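Local coordinates for protein complement factor MASP-3 (Homo sapiens, PDB 3DEM) that is a modular complement serine protease whose CUB and EGF domains carry its interaction sites for mannan-binding lectin and ficolins and bind calcium, at residues D19-D24 against E55-K60; C72-T77 against N105-T110; I154-N159 against P188-C193. All coordinates share one frame; numbering follows the deposited sequence.

In the fold
Interactions 1 and 2 share one end of the first CUB domain, with centres about 9 Å apart. They meet where Tyr21 packs on Phe109. Interaction 1 is a buried polar pair at a calcium ion. Interaction 2, beside it, is partly buried: a salt bridge at its outer part and a buried phenyl ring inside. Interaction 3 lies on the opposite side of the chain's centre, with its centre about 58 Å from that of interaction 1. It is a surface contact between the EGF and second CUB domains, built on a CH-pi contact and a shared threonine hydroxyl. Two contacts thus hold loops within one domain, and the third joins two domains.

Interaction 1. Residues D19-D24 against E55-K60; sequences DSYPSD and EYDYVK. With CA (calcium ion), chain E.
Tyr21 lies in an irregular loop and Asp57 just before strand 58-62; no backbone hydrogen bond joins the two segments, which meet through these two side chains alone. Tyr21 OH donates a hydrogen bond of 2.6 Å to Asp57 OD2. The oxygen sits at the ring edge, in the plane of the phenol. Seen from the carboxylate, the hydroxyl comes in on the anti side of OD2, 23° out of plane. Ring and carboxylate planes are 70° apart. Tyr21 has CG between its backbone N and carbonyl carbon (chi1 56°), which turns the ring toward Asp57. The ring is also packed edge-to-face with Phe99.

The calcium ion takes both carboxylate oxygens, at 2.5 Å from Asp57 OD1 and 2.5 Å from Asp57 OD2. OD2 is therefore gripped twice, by metal and by phenol. The two metal bonds set the plane of the carboxylate, and the phenol, a second-shell group, adds a further hold on OD2. The ion would be expected to polarise the carboxylate and, through it, the phenol hydroxyl. Two waters also bind the metal. Glu49, Asp102 and the carbonyl of Ser104 complete this buried site, the calcium site of a calcium-binding CUB domain.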
loop_
_atom_site.group_PDB
_atom_site.type_symbol
_atom_site.label_atom_id
_atom_site.label_comp_id
_atom_site.label_asym_id
_atom_site.label_seq_id
_atom_site.Cartn_x
_atom_site.Cartn_y
_atom_site.Cartn_z
ATOM N N ASP A 19 -29.859 -14.973 -2.312
ATOM C CA ASP A 19 -30.871 -15.687 -3.079
ATOM C C ASP A 19 -30.647 -15.467 -4.568
ATOM O O ASP A 19 -29.898 -14.574 -4.965
ATOM C CB ASP A 19 -32.269 -15.216 -2.693
ATOM C CG ASP A 19 -32.638 -15.604 -1.286
ATOM O OD1 ASP A 19 -32.631 -16.817 -0.982
ATOM O OD2 ASP A 19 -32.937 -14.694 -0.486
ATOM N N SER A 20 -31.303 -16.285 -5.385
ATOM C CA SER A 20 -31.206 -16.163 -6.835
ATOM C C SER A 20 -31.624 -14.771 -7.296
ATOM O O SER A 20 -32.568 -14.191 -6.767
ATOM C CB SER A 20 -32.067 -17.222 -7.518
ATOM O OG SER A 20 -33.446 -16.974 -7.305
ATOM N N TYR A 21 -30.915 -14.231 -8.277
ATOM C CA TYR A 21 -31.229 -12.897 -8.770
ATOM C C TYR A 21 -32.466 -12.888 -9.664
ATOM O O TYR A 21 -32.785 -13.890 -10.305
ATOM C CB TYR A 21 -30.027 -12.264 -9.485
ATOM C CG TYR A 21 -29.442 -13.068 -10.630
ATOM C CD1 TYR A 21 -30.053 -13.086 -11.882
ATOM C CD2 TYR A 21 -28.255 -13.776 -10.471
ATOM C CE1 TYR A 21 -29.507 -13.809 -12.933
ATOM C CE2 TYR A 21 -27.702 -14.496 -11.516
ATOM C CZ TYR A 21 -28.333 -14.509 -12.743
ATOM O OH TYR A 21 -27.789 -15.222 -13.785
ATOM N N PRO A 22 -33.175 -11.749 -9.695
ATOM C CA PRO A 22 -34.367 -11.624 -10.525
ATOM C C PRO A 22 -34.001 -11.477 -11.999
ATOM O O PRO A 22 -32.866 -11.128 -12.330
ATOM C CB PRO A 22 -35.025 -10.344 -10.003
ATOM C CG PRO A 22 -33.886 -9.531 -9.472
ATOM C CD PRO A 22 -32.881 -10.515 -8.941
ATOM N N SER A 23 -34.955 -11.762 -12.879
ATOM C CA SER A 23 -34.729 -11.610 -14.307
ATOM C C SER A 23 -34.956 -10.158 -14.717
ATOM O O SER A 23 -35.511 -9.370 -13.952
ATOM C CB SER A 23 -35.645 -12.548 -15.102
ATOM O OG SER A 23 -37.003 -12.232 -14.883
ATOM N N ASP A 24 -34.514 -9.816 -15.924
ATOM C CA ASP A 24 -34.659 -8.467 -16.472
ATOM C C ASP A 24 -34.224 -7.392 -15.489
ATOM O O ASP A 24 -34.947 -6.425 -15.245
ATOM C CB ASP A 24 -36.095 -8.205 -16.930
ATOM C CG ASP A 24 -36.263 -6.830 -17.560
ATOM O OD1 ASP A 24 -35.319 -6.364 -18.241
ATOM O OD2 ASP A 24 -37.335 -6.215 -17.372
ATOM N N GLU A 55 -23.202 -12.825 -23.355
ATOM C CA GLU A 55 -24.196 -11.966 -23.985
ATOM C C GLU A 55 -25.514 -11.925 -23.216
ATOM O O GLU A 55 -26.219 -10.920 -23.250
ATOM C CB GLU A 55 -24.420 -12.347 -25.461
ATOM C CG GLU A 55 -24.873 -13.785 -25.716
ATOM C CD GLU A 55 -24.972 -14.106 -27.201
ATOM O OE1 GLU A 55 -24.481 -13.292 -28.013
ATOM O OE2 GLU A 55 -25.537 -15.163 -27.562
ATOM N N TYR A 56 -25.828 -13.010 -22.512
ATOM C CA TYR A 56 -27.073 -13.094 -21.752
ATOM C C TYR A 56 -26.941 -12.433 -20.383
ATOM O O TYR A 56 -27.249 -11.250 -20.228
ATOM C CB TYR A 56 -27.549 -14.548 -21.637
ATOM C CG TYR A 56 -27.830 -15.202 -22.979
ATOM C CD1 TYR A 56 -27.844 -16.588 -23.119
ATOM C CD2 TYR A 56 -28.068 -14.430 -24.113
ATOM C CE1 TYR A 56 -28.100 -17.183 -24.348
ATOM C CE2 TYR A 56 -28.320 -15.016 -25.344
ATOM C CZ TYR A 56 -28.334 -16.390 -25.457
ATOM O OH TYR A 56 -28.589 -16.964 -26.690
ATOM N N ASP A 57 -26.486 -13.186 -19.387
ATOM C CA ASP A 57 -26.237 -12.619 -18.066
ATOM C C ASP A 57 -24.753 -12.296 -17.929
ATOM O O ASP A 57 -23.904 -13.037 -18.424
ATOM C CB ASP A 57 -26.678 -13.584 -16.965
ATOM C CG ASP A 57 -28.168 -13.864 -16.997
ATOM O OD1 ASP A 57 -28.871 -13.271 -17.841
ATOM O OD2 ASP A 57 -28.641 -14.680 -16.179
ATOM N N TYR A 58 -24.433 -11.191 -17.267
ATOM C CA TYR A 58 -23.036 -10.804 -17.140
ATOM C C TYR A 58 -22.727 -9.791 -16.045
ATOM O O TYR A 58 -23.599 -9.047 -15.586
ATOM C CB TYR A 58 -22.505 -10.281 -18.475
ATOM C CG TYR A 58 -23.197 -9.038 -18.983
ATOM C CD1 TYR A 58 -22.849 -7.781 -18.502
ATOM C CD2 TYR A 58 -24.187 -9.118 -19.956
ATOM C CE1 TYR A 58 -23.472 -6.638 -18.969
ATOM C CE2 TYR A 58 -24.811 -7.980 -20.434
ATOM C CZ TYR A 58 -24.447 -6.744 -19.934
ATOM O OH TYR A 58 -25.063 -5.610 -20.399
ATOM N N VAL A 59 -21.469 -9.801 -15.620
ATOM C CA VAL A 59 -20.912 -8.732 -14.815
ATOM C C VAL A 59 -19.823 -8.076 -15.653
ATOM O O VAL A 59 -18.815 -8.699 -15.983
ATOM C CB VAL A 59 -20.327 -9.240 -13.476
ATOM C CG1 VAL A 59 -19.573 -8.124 -12.768
ATOM C CG2 VAL A 59 -21.431 -9.797 -12.576
ATOM N N LYS A 60 -20.049 -6.821 -16.017
ATOM C CA LYS A 60 -19.147 -6.088 -16.890
ATOM C C LYS A 60 -18.371 -5.062 -16.067
ATOM O O LYS A 60 -18.963 -4.249 -15.348
ATOM C CB LYS A 60 -19.960 -5.391 -17.980
ATOM C CG LYS A 60 -19.155 -4.717 -19.072
ATOM C CD LYS A 60 -20.094 -4.026 -20.058
ATOM C CE LYS A 60 -19.363 -3.562 -21.309
ATOM N NZ LYS A 60 -20.295 -3.022 -22.353
HETATM CA CA CA E . -30.610 -15.122 -17.695
HETATM O O HOH W 1 -30.772 -16.819 -16.206
HETATM O O HOH W 2 -32.104 -13.425 -16.426
#

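Interaction 2. Residues C72-T77 against N105-T110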
loop_
_atom_site.group_PDB
_atom_site.type_symbol
_atom_site.label_atom_id
_atom_site.label_comp_id
_atom_site.label_asym_id
_atom_site.label_seq_id
_atom_site.Cartn_x
_atom_site.Cartn_y
_atom_site.Cartn_z
ATOM N N CYS A 72 -19.142 -14.251 -16.672
ATOM C CA CYS A 72 -20.391 -14.990 -16.567
ATOM C C CYS A 72 -20.054 -16.439 -16.232
ATOM O O CYS A 72 -18.881 -16.781 -16.102
ATOM C CB CYS A 72 -21.227 -14.861 -17.850
ATOM S SG CYS A 72 -20.455 -15.429 -19.388
ATOM N N GLY A 73 -21.066 -17.283 -16.068
ATOM C CA GLY A 73 -20.828 -18.681 -15.727
ATOM C C GLY A 73 -20.763 -18.939 -14.233
ATOM O O GLY A 73 -20.869 -18.013 -13.425
ATOM N N ARG A 74 -20.590 -20.204 -13.864
ATOM C CA ARG A 74 -20.529 -20.584 -12.459
ATOM C C ARG A 74 -19.135 -21.074 -12.077
ATOM O O ARG A 74 -18.525 -21.863 -12.798
ATOM C CB ARG A 74 -21.602 -21.630 -12.127
ATOM C CG ARG A 74 -21.399 -22.989 -12.771
ATOM C CD ARG A 74 -22.513 -23.949 -12.383
ATOM N NE ARG A 74 -23.746 -23.709 -13.130
ATOM C CZ ARG A 74 -24.113 -24.401 -14.206
ATOM N NH1 ARG A 74 -23.340 -25.379 -14.666
ATOM N NH2 ARG A 74 -25.257 -24.122 -14.823
ATOM N N GLU A 75 -18.639 -20.590 -10.940
ATOM C CA GLU A 75 -17.286 -20.904 -10.474
ATOM C C GLU A 75 -17.058 -22.408 -10.318
ATOM O O GLU A 75 -15.938 -22.892 -10.497
ATOM C CB GLU A 75 -16.959 -20.150 -9.171
ATOM C CG GLU A 75 -18.011 -20.278 -8.069
ATOM C CD GLU A 75 -17.893 -19.189 -7.003
ATOM O OE1 GLU A 75 -16.780 -18.646 -6.817
ATOM O OE2 GLU A 75 -18.916 -18.874 -6.354
ATOM N N THR A 76 -18.125 -23.137 -9.998
ATOM C CA THR A 76 -18.063 -24.595 -9.892
ATOM C C THR A 76 -17.507 -25.203 -11.179
ATOM O O THR A 76 -16.378 -25.698 -11.204
ATOM C CB THR A 76 -19.457 -25.210 -9.621
ATOM O OG1 THR A 76 -20.257 -24.296 -8.857
ATOM C CG2 THR A 76 -19.324 -26.538 -8.877
ATOM N N THR A 77 -18.310 -25.161 -12.242
ATOM C CA THR A 77 -17.895 -25.662 -13.550
ATOM C C THR A 77 -16.675 -24.890 -14.030
ATOM O O THR A 77 -16.609 -23.667 -13.885
ATOM C CB THR A 77 -19.016 -25.513 -14.598
ATOM O OG1 THR A 77 -20.258 -25.971 -14.046
ATOM C CG2 THR A 77 -18.690 -26.321 -15.854
ATOM N N ASN A 105 -34.447 -16.491 -16.901
ATOM C CA ASN A 105 -33.826 -17.069 -15.708
ATOM C C ASN A 105 -34.490 -18.384 -15.279
ATOM O O ASN A 105 -34.926 -18.525 -14.131
ATOM C CB ASN A 105 -33.809 -16.065 -14.550
ATOM C CG ASN A 105 -32.590 -16.229 -13.649
ATOM O OD1 ASN A 105 -31.603 -16.864 -14.027
ATOM N ND2 ASN A 105 -32.649 -15.648 -12.457
ATOM N N GLU A 106 -34.567 -19.334 -16.214
ATOM C CA GLU A 106 -35.043 -20.692 -15.937
ATOM C C GLU A 106 -34.317 -21.283 -14.725
ATOM O O GLU A 106 -34.927 -21.513 -13.672
ATOM C CB GLU A 106 -34.822 -21.591 -17.156
ATOM C CG GLU A 106 -35.516 -21.132 -18.436
ATOM C CD GLU A 106 -36.921 -21.689 -18.583
ATOM O OE1 GLU A 106 -37.674 -21.691 -17.585
ATOM O OE2 GLU A 106 -37.279 -22.123 -19.702
ATOM N N GLU A 107 -33.013 -21.526 -14.882
ATOM C CA GLU A 107 -32.161 -21.954 -13.772
ATOM C C GLU A 107 -32.002 -20.811 -12.788
ATOM O O GLU A 107 -32.013 -19.645 -13.183
ATOM C CB GLU A 107 -30.776 -22.369 -14.264
ATOM C CG GLU A 107 -30.753 -23.475 -15.295
ATOM C CD GLU A 107 -29.337 -23.932 -15.601
ATOM O OE1 GLU A 107 -28.519 -23.990 -14.657
ATOM O OE2 GLU A 107 -29.039 -24.233 -16.778
ATOM N N ARG A 108 -31.835 -21.147 -11.511
ATOM C CA ARG A 108 -31.781 -20.142 -10.455
ATOM C C ARG A 108 -30.370 -19.866 -9.944
ATOM O O ARG A 108 -29.922 -20.439 -8.946
ATOM C CB ARG A 108 -32.699 -20.535 -9.300
ATOM C CG ARG A 108 -34.043 -19.818 -9.308
ATOM C CD ARG A 108 -34.506 -19.464 -10.721
ATOM N NE ARG A 108 -35.776 -18.740 -10.697
ATOM C CZ ARG A 108 -35.893 -17.434 -10.462
ATOM N NH1 ARG A 108 -34.812 -16.693 -10.235
ATOM N NH2 ARG A 108 -37.095 -16.868 -10.455
ATOM N N PHE A 109 -29.690 -18.955 -10.624
ATOM C CA PHE A 109 -28.324 -18.592 -10.289
ATOM C C PHE A 109 -28.292 -17.558 -9.166
ATOM O O PHE A 109 -29.090 -16.626 -9.150
ATOM C CB PHE A 109 -27.612 -18.074 -11.540
ATOM C CG PHE A 109 -27.551 -19.080 -12.655
ATOM C CD1 PHE A 109 -28.435 -19.011 -13.724
ATOM C CD2 PHE A 109 -26.623 -20.109 -12.626
ATOM C CE1 PHE A 109 -28.385 -19.940 -14.748
ATOM C CE2 PHE A 109 -26.568 -21.045 -13.645
ATOM C CZ PHE A 109 -27.450 -20.960 -14.709
ATOM N N THR A 110 -27.360 -17.725 -8.233
ATOM C CA THR A 110 -27.360 -16.941 -7.003
ATOM C C THR A 110 -26.539 -15.655 -7.074
ATOM O O THR A 110 -26.406 -14.941 -6.078
ATOM C CB THR A 110 -26.895 -17.782 -5.796
ATOM O OG1 THR A 110 -25.635 -18.395 -6.098
ATOM C CG2 THR A 110 -27.925 -18.859 -5.465
#
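Arg74 reaches Glu107 and Phe109 because CG stands between its backbone N and carbonyl carbon (chi1 68°) and the chain then bends at chi3 (78°). Glu107 meets it with an arm extended beyond CG. The two segments are loops of the first CUB domain, a sandwich of two antiparallel sheets. Loop 72-77 follows strand 67-71, and loop 105-110 leads into strand 111-120.

The salt bridge runs from Arg74 NH2 to Glu107 OE1, 3.3 Å apart. The carboxylate oxygen comes in obliquely to the guanidinium, and the two planes are 32° apart. The side chains themselves run at about a right angle to each other. The pair is a charge contact and not a hydrogen bond.

Phe109 lies beside the same group in a different way. Ring and guanidinium are nearly coplanar and touch edge to edge, with Arg74 NH2 3.5 Å from Phe109 CE2. The charge therefore does not sit over the pi face, and this is no cation-pi stack. Phe109 is buried, packs on Tyr21 and Glu49, and its side chain is about 6 Å from the bound calcium ion. Through Phe109 the contact lies next to the calcium site.

Arg74 is also tied within its own loop. Thr77 OG1 accepts a hydrogen bond from NH1, close to the guanidinium plane. This bond limits the rotation of the group, and the charge of Glu107 adds a less directional pull. Two residues before Arg74, Cys72 is tied by its disulfide to Cys54. On the other loop, Thr110 packs on Phe151 of the second subunit. At another edge of the Phe109 ring, and in its plane, Asn105 OD1 lies 3.8 Å from Phe109 CD1.

Interaction 3. Residues I154-N159 against P188-C193. With NAG (2-acetamido-2-deoxy-beta-D-glucopyranose), chain C.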
loop_
_atom_site.group_PDB
_atom_site.type_symbol
_atom_site.label_atom_id
_atom_site.label_comp_id
_atom_site.label_asym_id
_atom_site.label_seq_id
_atom_site.Cartn_x
_atom_site.Cartn_y
_atom_site.Cartn_z
ATOM N N ILE A 154 20.117 21.233 -5.547
ATOM C CA ILE A 154 18.947 21.965 -5.093
ATOM C C ILE A 154 17.770 21.646 -6.008
ATOM O O ILE A 154 17.881 21.748 -7.233
ATOM C CB ILE A 154 19.211 23.491 -5.092
ATOM C CG1 ILE A 154 20.379 23.832 -4.159
ATOM C CG2 ILE A 154 17.958 24.256 -4.688
ATOM C CD1 ILE A 154 20.996 25.200 -4.407
ATOM N N LEU A 155 16.649 21.246 -5.415
ATOM C CA LEU A 155 15.435 20.995 -6.187
ATOM C C LEU A 155 14.929 22.291 -6.825
ATOM O O LEU A 155 14.726 23.303 -6.144
ATOM C CB LEU A 155 14.351 20.363 -5.306
ATOM C CG LEU A 155 13.155 19.749 -6.046
ATOM C CD1 LEU A 155 13.586 18.555 -6.888
ATOM C CD2 LEU A 155 12.045 19.343 -5.078
ATOM N N HIS A 156 14.741 22.249 -8.139
ATOM C CA HIS A 156 14.359 23.419 -8.922
ATOM C C HIS A 156 12.882 23.776 -8.723
ATOM O O HIS A 156 12.140 23.042 -8.082
ATOM C CB HIS A 156 14.668 23.160 -10.405
ATOM C CG HIS A 156 14.528 24.366 -11.282
ATOM N ND1 HIS A 156 15.125 25.575 -10.994
ATOM C CD2 HIS A 156 13.877 24.539 -12.458
ATOM C CE1 HIS A 156 14.832 26.446 -11.945
ATOM N NE2 HIS A 156 14.081 25.841 -12.847
ATOM N N THR A 157 12.462 24.907 -9.283
ATOM C CA THR A 157 11.090 25.382 -9.118
ATOM C C THR A 157 10.055 24.509 -9.834
ATOM O O THR A 157 8.850 24.683 -9.650
ATOM C CB THR A 157 10.938 26.837 -9.579
ATOM O OG1 THR A 157 11.598 27.008 -10.837
ATOM C CG2 THR A 157 11.552 27.780 -8.559
ATOM N N ASP A 158 10.528 23.569 -10.646
ATOM C CA ASP A 158 9.641 22.620 -11.309
ATOM C C ASP A 158 9.357 21.423 -10.400
ATOM O O ASP A 158 8.600 20.522 -10.761
ATOM C CB ASP A 158 10.234 22.163 -12.650
ATOM C CG ASP A 158 11.607 21.513 -12.502
ATOM O OD1 ASP A 158 12.025 21.209 -11.364
ATOM O OD2 ASP A 158 12.272 21.303 -13.540
ATOM N N ASN A 159 9.976 21.431 -9.220
ATOM C CA ASN A 159 9.797 20.384 -8.217
ATOM C C ASN A 159 10.311 19.034 -8.685
ATOM O O ASN A 159 9.928 17.999 -8.158
ATOM C CB ASN A 159 8.324 20.263 -7.814
ATOM C CG ASN A 159 7.830 21.474 -7.052
ATOM O OD1 ASN A 159 8.556 22.054 -6.246
ATOM N ND2 ASN A 159 6.589 21.861 -7.307
ATOM N N PRO A 188 24.750 19.403 -14.186
ATOM C CA PRO A 188 23.434 19.595 -13.579
ATOM C C PRO A 188 22.463 20.341 -14.494
ATOM O O PRO A 188 22.839 21.305 -15.153
ATOM C CB PRO A 188 23.742 20.441 -12.341
ATOM C CG PRO A 188 25.163 20.155 -12.034
ATOM C CD PRO A 188 25.823 19.983 -13.361
ATOM N N LYS A 189 21.222 19.881 -14.526
ATOM C CA LYS A 189 20.167 20.531 -15.275
ATOM C C LYS A 189 19.752 21.826 -14.588
ATOM O O LYS A 189 20.084 22.054 -13.422
ATOM C CB LYS A 189 18.954 19.603 -15.379
ATOM C CG LYS A 189 19.231 18.289 -16.095
ATOM C CD LYS A 189 18.008 17.379 -16.073
ATOM C CE LYS A 189 18.314 16.030 -16.704
ATOM N NZ LYS A 189 19.345 15.250 -15.940
ATOM N N SER A 190 19.045 22.674 -15.330
ATOM C CA SER A 190 18.374 23.848 -14.775
ATOM C C SER A 190 19.286 24.771 -13.981
ATOM O O SER A 190 18.863 25.356 -12.990
ATOM C CB SER A 190 17.197 23.412 -13.903
ATOM O OG SER A 190 16.294 22.635 -14.655
ATOM N N SER A 191 20.524 24.916 -14.432
ATOM C CA SER A 191 21.511 25.684 -13.695
ATOM C C SER A 191 21.995 26.878 -14.490
ATOM O O SER A 191 21.828 26.941 -15.711
ATOM C CB SER A 191 22.697 24.800 -13.299
ATOM O OG SER A 191 22.285 23.783 -12.406
ATOM N N GLU A 192 22.615 27.813 -13.778
ATOM C CA GLU A 192 23.049 29.079 -14.336
ATOM C C GLU A 192 24.373 29.441 -13.673
ATOM O O GLU A 192 24.390 30.025 -12.591
ATOM C CB GLU A 192 21.994 30.130 -14.021
ATOM C CG GLU A 192 22.205 31.491 -14.655
ATOM C CD GLU A 192 20.979 32.367 -14.471
ATOM O OE1 GLU A 192 20.279 32.609 -15.476
ATOM O OE2 GLU A 192 20.682 32.769 -13.323
ATOM N N CYS A 193 25.473 29.073 -14.322
ATOM C CA CYS A 193 26.802 29.224 -13.742
ATOM C C CYS A 193 27.499 30.472 -14.245
ATOM O O CYS A 193 27.561 30.712 -15.453
ATOM C CB CYS A 193 27.666 28.001 -14.073
ATOM S SG CYS A 193 26.895 26.437 -13.640
HETATM C C1 NAG C . 6.190 22.891 -6.376
HETATM C C2 NAG C . 4.987 22.987 -7.320
HETATM C C3 NAG C . 3.883 23.803 -6.660
HETATM C C4 NAG C . 3.497 23.019 -5.413
HETATM C C5 NAG C . 4.723 23.060 -4.497
HETATM C C6 NAG C . 4.460 22.483 -3.106
HETATM C C7 NAG C . 4.854 23.093 -9.743
HETATM C C8 NAG C . 5.307 23.793 -10.994
HETATM N N2 NAG C . 5.374 23.545 -8.602
HETATM O O3 NAG C . 2.775 24.007 -7.514
HETATM O O4 NAG C . 2.331 23.551 -4.812
HETATM O O5 NAG C . 5.804 22.362 -5.111
HETATM O O6 NAG C . 5.699 22.439 -2.416
HETATM O O7 NAG C . 4.048 22.159 -9.793
#
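Ser190 OG and Asp158 OD2, one from each segment, are both hydrogen-bonded to the hydroxyl of Thr161. One hydroxyl thus links two groups that do not bond to each other; Asp158 OD2 and Ser190 OG are 4.4 Å apart.

The direct touch is between Ser190 and His156. Ser190 CB lies over one face of the imidazole, 3.9 Å from the centroid of the His156 ring and 15° off its normal. This is a CH-pi contact, displaced toward the rim. Ser190 OG is nearest to the ring at His156 CD2, 3.8 Å away. The imidazole is presented to the serine with CG anti to the backbone N (chi1 -171°). Thr157 OG1 lies over the opposite face of the ring, and Asp158 OD2 is at the ring edge, in its plane. The histidine is thus bordered on three sides by polar neighbours and by the serine methylene.

His156 opens a type I turn, closed by a 2.9 Å bond from Asn159 N to His156 O. Asn159 carries the N-linked sugar: its ND2 is bonded to C1 of the N-acetylglucosamine at 1.4 Å. Asn159 and Thr161 form an Asn-X-Thr glycosylation sequence, so the bridging threonine belongs to the sequon as well.

The segments come from the EGF and second CUB domains. Nearby, Lys189 adds salt bridges to Asp135 and Glu267. At this point the two domains meet through a weak CH-pi contact and one shared hydroxyl, so directional polar grip between the segments is indirect, while ionic links such as Lys189 to Asp135 add to the junction.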